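PDB 5XIL: putative prolyl-tRNA synthetase from Leishmania major, which probably joins L-proline to tRNA(Pro) at the expense of ATP, giving L-prolyl-tRNA(Pro), AMP and diphosphate for protein synthesis. Local coordinates for residues T148-T153 / R267-M272; L190-V195 / V214-E219. One frame throughout, in Å; residues are numbered along the deposited sequence.

Both contacts belong to the class II synthetase core, which this chain carries together with the anticodon-binding and C-terminal domains. Contact 2 is nested along the chain inside the loop that contact 1 closes, and their centres lie 13 Å apart. They touch through the helix that begins at Arg-267: Val-268 CB packs on Leu-190 CD1 at 3.7 Å, and Val-271 CG1 lies 3.8 Å from Thr-216 OG1. Contact 1 joins two signature motifs of the family's ATP site. Contact 2 includes Glu-219, a ligand of the bound magnesium ion; the side chain of Glu-219 is about 11 Å from that of Val-271.

Contact 1 (T148-T153 / R267-M272); sequences TPFIRT and RVIGVM
Arg-267 reaches from the first turn of its helix to the carbonyl of Ile-151. The main bond runs from NH2 of Arg-267 to O of Ile-151, 3.3 Å long with 156° at the hydrogen; NE of Arg-267 adds a weak second one to the same O at 3.4 Å. The oxygen sits at the guanidinium edge, in its plane, yet the donor stands well above the Ile-151 carbonyl plane. A bend at chi3 (-72°) in an otherwise extended chain turns the group this way, while NH1 is held by the Gln-226 carbonyl. Arg-152 lies alongside, pointing the same way, its guanidinium turned 83° from that of Arg-267. Its NH1 comes 3.2 Å from NH2 of Arg-267, two like-charged donors with no bond between them.

Next to the arginines the backbones come close. The Phe-150 carbonyl O takes a nearly straight CA-H...O contact from Arg-267 CA at 3.1 Å. Gly-270, having no side chain, lets the loop settle on the helix: Phe-150 CB rests 3.4 Å from Gly-270 N, and Ile-151 CD1 3.7 Å from Gly-270 CA. Beyond, Ile-269 drops CG2 over the centre of the Phe-150 ring, a CH-pi contact 3.8 Å from the centroid. Tyr-17 of helix 13-23 backs the loop.

Within the loop the Thr-148 carbonyl O accepts from the backbone N of both Ile-151 and Arg-152, which makes a classic beta bulge. By sequence and position, this is the motif 2 loop meeting the motif 3 helix, the elements that line the ATP site in class II synthetases.

Contact 2 (L190-V195 / V214-E219); sequences LAVPVV and VETFIE. With MG (magnesium ion), chain F.
Val-194 fits between Val-214 and Thr-216, its side chain crossing both obliquely. The two branches divide the work. CG1, anti to the carbonyl carbon, meets CG2 of Thr-216 at 4.1 Å, whereas CG2 meets CG1 of Val-214 at 4.0 Å; the two valine CB atoms are 3.9 Å apart. Thr-216 presents its methyl here because chi1 (69°) sets OG1 between the backbone N and carbonyl carbon, and that hydroxyl bonds instead to Cys-225 O.

Val-195 and Glu-215 form an antiparallel hydrogen-bonded pair and send their side chains to the same face of the sheet. Val-195 N gives a bond to Glu-215 O at 2.8 Å, in the plane of that carbonyl, and Glu-215 N answers to Val-195 O at 2.9 Å, tilted 32° from its plane. The Glu-215 chain bends at chi2 (-73°), and its OE2 meets Lys-199 in a salt bridge and Thr-213 in a hydrogen bond. Past the pair the segments spread, and a single water takes over, donating to Pro-193 O at 2.6 Å and accepting from Phe-217 N. Farther on, Glu-219 binds magnesium through OE2 at 2.2 Å; four waters and His-413 bring the ligands to six.

This pairing starts strand 195-198, just after helix 168-189, against strand 210-218; strand 475-480 is its other antiparallel neighbour. Tyr-186 and Leu-179 of helix 168-189 cover Val-194 and Val-214; strand 475-480 covers Val-195 and Glu-215, while helix 387-412 lies against Pro-193 and Glu-219.

Contact 1 (T148-T153 / R267-M272)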
ATOM      1  N   THR A 148      20.822   6.154 -12.688  1.00 44.66           N
ATOM      2  CA  THR A 148      20.026   5.458 -13.748  1.00 38.25           C
ATOM      3  C   THR A 148      18.575   5.242 -13.228  1.00 29.50           C
ATOM      4  O   THR A 148      18.386   4.576 -12.217  1.00 21.68           O
ATOM      5  CB  THR A 148      20.613   4.076 -14.130  1.00 39.78           C
ATOM      6  OG1 THR A 148      22.033   4.149 -14.366  1.00 45.75           O
ATOM      7  CG2 THR A 148      19.935   3.568 -15.390  1.00 40.08           C
ATOM      8  N   PRO A 149      17.574   5.871 -13.853  1.00 24.73           N
ATOM      9  CA  PRO A 149      16.214   5.656 -13.311  1.00 25.22           C
ATOM     10  C   PRO A 149      15.898   4.184 -13.076  1.00 18.66           C
ATOM     11  O   PRO A 149      16.302   3.292 -13.864  1.00 18.99           O
ATOM     12  CB  PRO A 149      15.302   6.227 -14.382  1.00 28.18           C
ATOM     13  CG  PRO A 149      16.186   7.221 -15.154  1.00 29.00           C
ATOM     14  CD  PRO A 149      17.555   6.593 -15.141  1.00 30.13           C
ATOM     15  N   PHE A 150      15.313   3.929 -11.910  1.00 20.84           N
ATOM     16  CA  PHE A 150      14.958   2.594 -11.411  1.00 20.42           C
ATOM     17  C   PHE A 150      16.086   1.643 -11.252  1.00 25.85           C
ATOM     18  O   PHE A 150      15.811   0.438 -11.134  1.00 41.25           O
ATOM     19  CB  PHE A 150      13.995   1.864 -12.352  1.00 18.94           C
ATOM     20  CG  PHE A 150      12.758   2.609 -12.665  1.00 18.36           C
ATOM     21  CD1 PHE A 150      11.949   3.028 -11.656  1.00 21.58           C
ATOM     22  CD2 PHE A 150      12.411   2.868 -13.939  1.00 20.28           C
ATOM     23  CE1 PHE A 150      10.756   3.687 -11.901  1.00 22.48           C
ATOM     24  CE2 PHE A 150      11.233   3.539 -14.223  1.00 22.11           C
ATOM     25  CZ  PHE A 150      10.394   3.962 -13.171  1.00 20.31           C
ATOM     26  N   ILE A 151      17.317   2.060 -11.440  1.00 23.90           N
ATOM     27  CA  ILE A 151      18.415   1.152 -11.210  1.00 29.58           C
ATOM     28  C   ILE A 151      19.176   1.668 -10.009  1.00 31.78           C
ATOM     29  O   ILE A 151      19.173   0.990  -8.951  1.00 33.26           O
ATOM     30  CB  ILE A 151      19.304   0.960 -12.433  1.00 31.62           C
ATOM     31  CG1 ILE A 151      18.491   0.245 -13.532  1.00 29.32           C
ATOM     32  CG2 ILE A 151      20.492   0.078 -12.046  1.00 35.59           C
ATOM     33  CD1 ILE A 151      18.008  -1.171 -13.140  1.00 31.75           C
ATOM     34  N   ARG A 152      19.723   2.864 -10.154  1.00 35.21           N
ATOM     35  CA  ARG A 152      20.483   3.558  -9.081  1.00 39.98           C
ATOM     36  C   ARG A 152      20.109   5.016  -9.086  1.00 32.98           C
ATOM     37  O   ARG A 152      20.441   5.757 -10.001  1.00 31.32           O
ATOM     38  CB  ARG A 152      21.982   3.494  -9.346  1.00 47.07           C
ATOM     39  CG  ARG A 152      22.846   3.307  -8.097  1.00 54.38           C
ATOM     40  CD  ARG A 152      23.491   1.934  -8.153  1.00 61.19           C
ATOM     41  NE  ARG A 152      24.057   1.772  -9.498  1.00 72.23           N
ATOM     42  CZ  ARG A 152      24.181   0.628 -10.166  1.00 72.23           C
ATOM     43  NH1 ARG A 152      23.796  -0.517  -9.615  1.00 79.13           N
ATOM     44  NH2 ARG A 152      24.712   0.640 -11.391  1.00 73.78           N
ATOM     45  N   THR A 153      19.395   5.431  -8.059  1.00 33.84           N
ATOM     46  CA  THR A 153      18.863   6.785  -8.027  1.00 34.75           C
ATOM     47  C   THR A 153      19.018   7.315  -6.656  1.00 32.88           C
ATOM     48  O   THR A 153      19.183   6.529  -5.699  1.00 27.61           O
ATOM     49  CB  THR A 153      17.370   6.815  -8.415  1.00 37.29           C
ATOM     50  OG1 THR A 153      16.598   6.145  -7.401  1.00 37.55           O
ATOM     51  CG2 THR A 153      17.193   6.085  -9.677  1.00 38.42           C
ATOM     52  N   ARG A 267      14.117  -0.838  -7.897  1.00 13.26           N
ATOM     53  CA  ARG A 267      15.020  -1.464  -8.816  1.00 14.08           C
ATOM     54  C   ARG A 267      14.355  -2.622  -9.612  1.00 13.49           C
ATOM     55  O   ARG A 267      14.741  -2.895 -10.771  1.00 11.71           O
ATOM     56  CB  ARG A 267      16.288  -1.969  -8.125  1.00 16.78           C
ATOM     57  CG  ARG A 267      17.055  -2.960  -8.987  1.00 20.75           C
ATOM     58  CD  ARG A 267      18.269  -3.470  -8.323  1.00 25.10           C
ATOM     59  NE  ARG A 267      19.197  -2.364  -8.316  1.00 30.32           N
ATOM     60  CZ  ARG A 267      20.449  -2.482  -7.966  1.00 31.77           C
ATOM     61  NH1 ARG A 267      20.903  -3.660  -7.599  1.00 31.10           N
ATOM     62  NH2 ARG A 267      21.226  -1.407  -8.000  1.00 35.22           N
ATOM     63  N   VAL A 268      13.351  -3.317  -8.990  1.00 11.30           N
ATOM     64  CA  VAL A 268      12.722  -4.378  -9.722  1.00 11.40           C
ATOM     65  C   VAL A 268      12.150  -3.865 -11.044  1.00 11.78           C
ATOM     66  O   VAL A 268      12.083  -4.643 -12.034  1.00 11.62           O
ATOM     67  CB  VAL A 268      11.626  -5.142  -8.910  1.00 11.51           C
ATOM     68  CG1 VAL A 268      12.132  -5.707  -7.595  1.00 10.86           C
ATOM     69  CG2 VAL A 268      10.460  -4.250  -8.658  1.00 12.25           C
ATOM     70  N   ILE A 269      11.706  -2.621 -11.089  1.00 12.23           N
ATOM     71  CA  ILE A 269      11.082  -2.101 -12.282  1.00 11.91           C
ATOM     72  C   ILE A 269      12.159  -1.943 -13.389  1.00 12.96           C
ATOM     73  O   ILE A 269      11.930  -2.258 -14.541  1.00 10.98           O
ATOM     74  CB  ILE A 269      10.371  -0.731 -12.025  1.00 12.24           C
ATOM     75  CG1 ILE A 269       9.247  -0.910 -10.957  1.00 11.52           C
ATOM     76  CG2 ILE A 269       9.898  -0.108 -13.328  1.00 13.01           C
ATOM     77  CD1 ILE A 269       8.643   0.367 -10.543  1.00 11.89           C
ATOM     78  N   GLY A 270      13.301  -1.375 -13.025  1.00 12.29           N
ATOM     79  CA  GLY A 270      14.398  -1.226 -13.986  1.00 13.82           C
ATOM     80  C   GLY A 270      14.865  -2.589 -14.534  1.00 11.79           C
ATOM     81  O   GLY A 270      15.114  -2.729 -15.728  1.00 13.02           O
ATOM     82  N   VAL A 271      14.999  -3.588 -13.682  1.00 11.34           N
ATOM     83  CA  VAL A 271      15.383  -4.927 -14.107  1.00 10.75           C
ATOM     84  C   VAL A 271      14.381  -5.465 -15.142  1.00 10.94           C
ATOM     85  O   VAL A 271      14.739  -5.956 -16.198  1.00 11.12           O
ATOM     86  CB  VAL A 271      15.511  -5.902 -12.926  1.00 11.16           C
ATOM     87  CG1 VAL A 271      15.731  -7.342 -13.373  1.00 12.31           C
ATOM     88  CG2 VAL A 271      16.703  -5.516 -12.011  1.00 12.29           C
ATOM     89  N   MET A 272      13.131  -5.320 -14.806  1.00 11.06           N
ATOM     90  CA  MET A 272      12.016  -5.754 -15.674  1.00 10.51           C
ATOM     91  C   MET A 272      12.089  -5.143 -17.067  1.00  9.91           C
ATOM     92  O   MET A 272      11.984  -5.864 -18.053  1.00 10.21           O
ATOM     93  CB  MET A 272      10.690  -5.461 -14.958  1.00 10.92           C
ATOM     94  CG  MET A 272       9.469  -5.868 -15.786  1.00 13.65           C
ATOM     95  SD  MET A 272       7.967  -5.103 -15.128  1.00 16.26           S
ATOM     96  CE  MET A 272       8.117  -3.426 -15.478  1.00 13.81           C
TER

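Contact 2 (L190-V195 / V214-E219)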
ATOM      1  N   LEU A 190       7.001 -10.525 -12.451  1.00 10.74           N
ATOM      2  CA  LEU A 190       7.671  -9.765 -13.454  1.00 10.36           C
ATOM      3  C   LEU A 190       8.233 -10.609 -14.618  1.00  9.34           C
ATOM      4  O   LEU A 190       8.855 -10.067 -15.489  1.00  9.21           O
ATOM      5  CB  LEU A 190       8.815  -8.966 -12.782  1.00 11.66           C
ATOM      6  CG  LEU A 190       8.449  -8.110 -11.587  1.00 11.73           C
ATOM      7  CD1 LEU A 190       9.696  -7.377 -11.065  1.00 13.04           C
ATOM      8  CD2 LEU A 190       7.299  -7.171 -11.862  1.00 12.15           C
ATOM      9  N   ALA A 191       8.076 -11.929 -14.514  1.00  9.51           N
ATOM     10  CA  ALA A 191       8.512 -12.921 -15.498  1.00 10.10           C
ATOM     11  C   ALA A 191      10.039 -12.849 -15.719  1.00 11.00           C
ATOM     12  O   ALA A 191      10.566 -13.065 -16.818  1.00 10.42           O
ATOM     13  CB  ALA A 191       7.717 -12.792 -16.807  1.00 10.15           C
ATOM     14  N   VAL A 192      10.744 -12.472 -14.633  1.00 10.86           N
ATOM     15  CA  VAL A 192      12.210 -12.336 -14.677  1.00 10.42           C
ATOM     16  C   VAL A 192      12.819 -13.521 -13.941  1.00 10.36           C
ATOM     17  O   VAL A 192      12.495 -13.741 -12.808  1.00  9.17           O
ATOM     18  CB  VAL A 192      12.642 -11.022 -13.945  1.00 11.02           C
ATOM     19  CG1 VAL A 192      14.166 -11.001 -13.763  1.00 11.92           C
ATOM     20  CG2 VAL A 192      12.153  -9.795 -14.714  1.00 11.40           C
ATOM     21  N   PRO A 193      13.789 -14.221 -14.550  1.00 10.87           N
ATOM     22  CA  PRO A 193      14.395 -15.301 -13.858  1.00 10.70           C
ATOM     23  C   PRO A 193      15.520 -14.792 -12.942  1.00 11.22           C
ATOM     24  O   PRO A 193      16.129 -13.772 -13.224  1.00 10.31           O
ATOM     25  CB  PRO A 193      14.976 -16.148 -14.974  1.00 11.85           C
ATOM     26  CG  PRO A 193      15.367 -15.155 -16.026  1.00 13.54           C
ATOM     27  CD  PRO A 193      14.242 -14.121 -15.944  1.00 11.88           C
ATOM     28  N   VAL A 194      15.809 -15.583 -11.930  1.00 10.95           N
ATOM     29  CA  VAL A 194      16.781 -15.177 -10.945  1.00 11.40           C
ATOM     30  C   VAL A 194      17.684 -16.351 -10.622  1.00 10.54           C
ATOM     31  O   VAL A 194      17.264 -17.537 -10.789  1.00 11.73           O
ATOM     32  CB  VAL A 194      16.124 -14.648  -9.644  1.00 10.94           C
ATOM     33  CG1 VAL A 194      15.237 -13.496  -9.924  1.00 11.90           C
ATOM     34  CG2 VAL A 194      15.385 -15.734  -8.878  1.00 13.21           C
ATOM     35  N   VAL A 195      18.844 -16.039 -10.052  1.00 10.35           N
ATOM     36  CA  VAL A 195      19.695 -17.038  -9.364  1.00 12.40           C
ATOM     37  C   VAL A 195      19.663 -16.838  -7.850  1.00 11.65           C
ATOM     38  O   VAL A 195      20.157 -15.840  -7.365  1.00 10.94           O
ATOM     39  CB  VAL A 195      21.177 -17.005  -9.894  1.00 12.66           C
ATOM     40  CG1 VAL A 195      22.054 -17.981  -9.120  1.00 12.98           C
ATOM     41  CG2 VAL A 195      21.161 -17.414 -11.358  1.00 15.08           C
ATOM     42  N   VAL A 214      19.017 -12.713  -4.794  1.00 11.05           N
ATOM     43  CA  VAL A 214      18.479 -13.160  -6.032  1.00 10.80           C
ATOM     44  C   VAL A 214      19.175 -12.314  -7.107  1.00 11.51           C
ATOM     45  O   VAL A 214      19.074 -11.102  -7.100  1.00 12.07           O
ATOM     46  CB  VAL A 214      16.927 -13.082  -6.146  1.00 10.87           C
ATOM     47  CG1 VAL A 214      16.323 -14.200  -5.345  1.00 11.46           C
ATOM     48  CG2 VAL A 214      16.416 -11.781  -5.627  1.00 10.68           C
ATOM     49  N   GLU A 215      19.976 -12.955  -7.924  1.00 10.83           N
ATOM     50  CA  GLU A 215      20.811 -12.239  -8.870  1.00 11.14           C
ATOM     51  C   GLU A 215      20.140 -12.354 -10.246  1.00 11.20           C
ATOM     52  O   GLU A 215      19.641 -13.458 -10.607  1.00 10.65           O
ATOM     53  CB  GLU A 215      22.166 -12.870  -8.893  1.00 12.40           C
ATOM     54  CG  GLU A 215      22.877 -12.709  -7.550  1.00 13.52           C
ATOM     55  CD  GLU A 215      23.342 -11.291  -7.338  1.00 15.10           C
ATOM     56  OE1 GLU A 215      23.666 -10.566  -8.330  1.00 14.69           O
ATOM     57  OE2 GLU A 215      23.327 -10.863  -6.193  1.00 17.92           O
ATOM     58  N   THR A 216      20.129 -11.253 -10.981  1.00 11.01           N
ATOM     59  CA  THR A 216      19.490 -11.169 -12.286  1.00 12.25           C
ATOM     60  C   THR A 216      20.554 -10.874 -13.349  1.00 14.26           C
ATOM     61  O   THR A 216      21.710 -10.471 -13.013  1.00 14.01           O
ATOM     62  CB  THR A 216      18.400 -10.088 -12.303  1.00 14.03           C
ATOM     63  OG1 THR A 216      19.003  -8.816 -12.200  1.00 14.04           O
ATOM     64  CG2 THR A 216      17.427 -10.254 -11.120  1.00 14.25           C
ATOM     65  N   PHE A 217      20.193 -11.030 -14.629  1.00 12.79           N
ATOM     66  CA  PHE A 217      21.142 -10.897 -15.716  1.00 11.75           C
ATOM     67  C   PHE A 217      20.618  -9.938 -16.747  1.00 12.66           C
ATOM     68  O   PHE A 217      19.439 -10.085 -17.215  1.00 11.23           O
ATOM     69  CB  PHE A 217      21.428 -12.260 -16.325  1.00 12.15           C
ATOM     70  CG  PHE A 217      22.210 -12.193 -17.604  1.00 12.09           C
ATOM     71  CD1 PHE A 217      23.504 -11.756 -17.594  1.00 11.17           C
ATOM     72  CD2 PHE A 217      21.644 -12.533 -18.838  1.00 12.97           C
ATOM     73  CE1 PHE A 217      24.246 -11.702 -18.757  1.00 12.02           C
ATOM     74  CE2 PHE A 217      22.391 -12.508 -19.991  1.00 13.34           C
ATOM     75  CZ  PHE A 217      23.705 -12.072 -19.931  1.00 13.69           C
ATOM     76  N   ILE A 218      21.458  -8.979 -17.082  1.00 10.61           N
ATOM     77  CA  ILE A 218      21.164  -7.958 -18.112  1.00 11.90           C
ATOM     78  C   ILE A 218      21.911  -8.275 -19.379  1.00 12.98           C
ATOM     79  O   ILE A 218      23.106  -7.881 -19.610  1.00 13.52           O
ATOM     80  CB  ILE A 218      21.455  -6.551 -17.609  1.00 11.83           C
ATOM     81  CG1 ILE A 218      20.942  -6.297 -16.224  1.00 12.80           C
ATOM     82  CG2 ILE A 218      20.927  -5.464 -18.572  1.00 11.64           C
ATOM     83  CD1 ILE A 218      19.481  -6.423 -16.022  1.00 13.24           C
ATOM     84  N   GLU A 219      21.203  -8.958 -20.277  1.00 13.13           N
ATOM     85  CA  GLU A 219      21.804  -9.519 -21.463  1.00 15.24           C
ATOM     86  C   GLU A 219      22.428  -8.492 -22.379  1.00 15.36           C
ATOM     87  O   GLU A 219      23.435  -8.774 -23.007  1.00 15.32           O
ATOM     88  CB  GLU A 219      20.745 -10.329 -22.253  1.00 18.07           C
ATOM     89  CG  GLU A 219      21.402 -11.338 -23.227  1.00 21.46           C
ATOM     90  CD  GLU A 219      21.441 -10.876 -24.661  1.00 27.80           C
ATOM     91  OE1 GLU A 219      20.432 -10.229 -25.038  1.00 29.85           O
ATOM     92  OE2 GLU A 219      22.420 -11.252 -25.414  1.00 26.60           O
TER
HETATM   93 MG    MG F1005      24.392 -12.263 -25.523  0.66 17.60          MG
HETATM   94  O   HOH W   1      17.659 -12.418 -14.758  1.00 31.61           O
HETATM   95  O   HOH W   2      24.696 -11.126 -23.641  1.00 15.76           O
HETATM   96  O   HOH W   3      26.396 -13.144 -25.720  1.00 19.32           O
HETATM   97  O   HOH W   4      24.086 -13.313 -27.218  1.00 29.44           O
HETATM   98  O   HOH W   5      24.842 -10.625 -26.372  1.00 24.16           O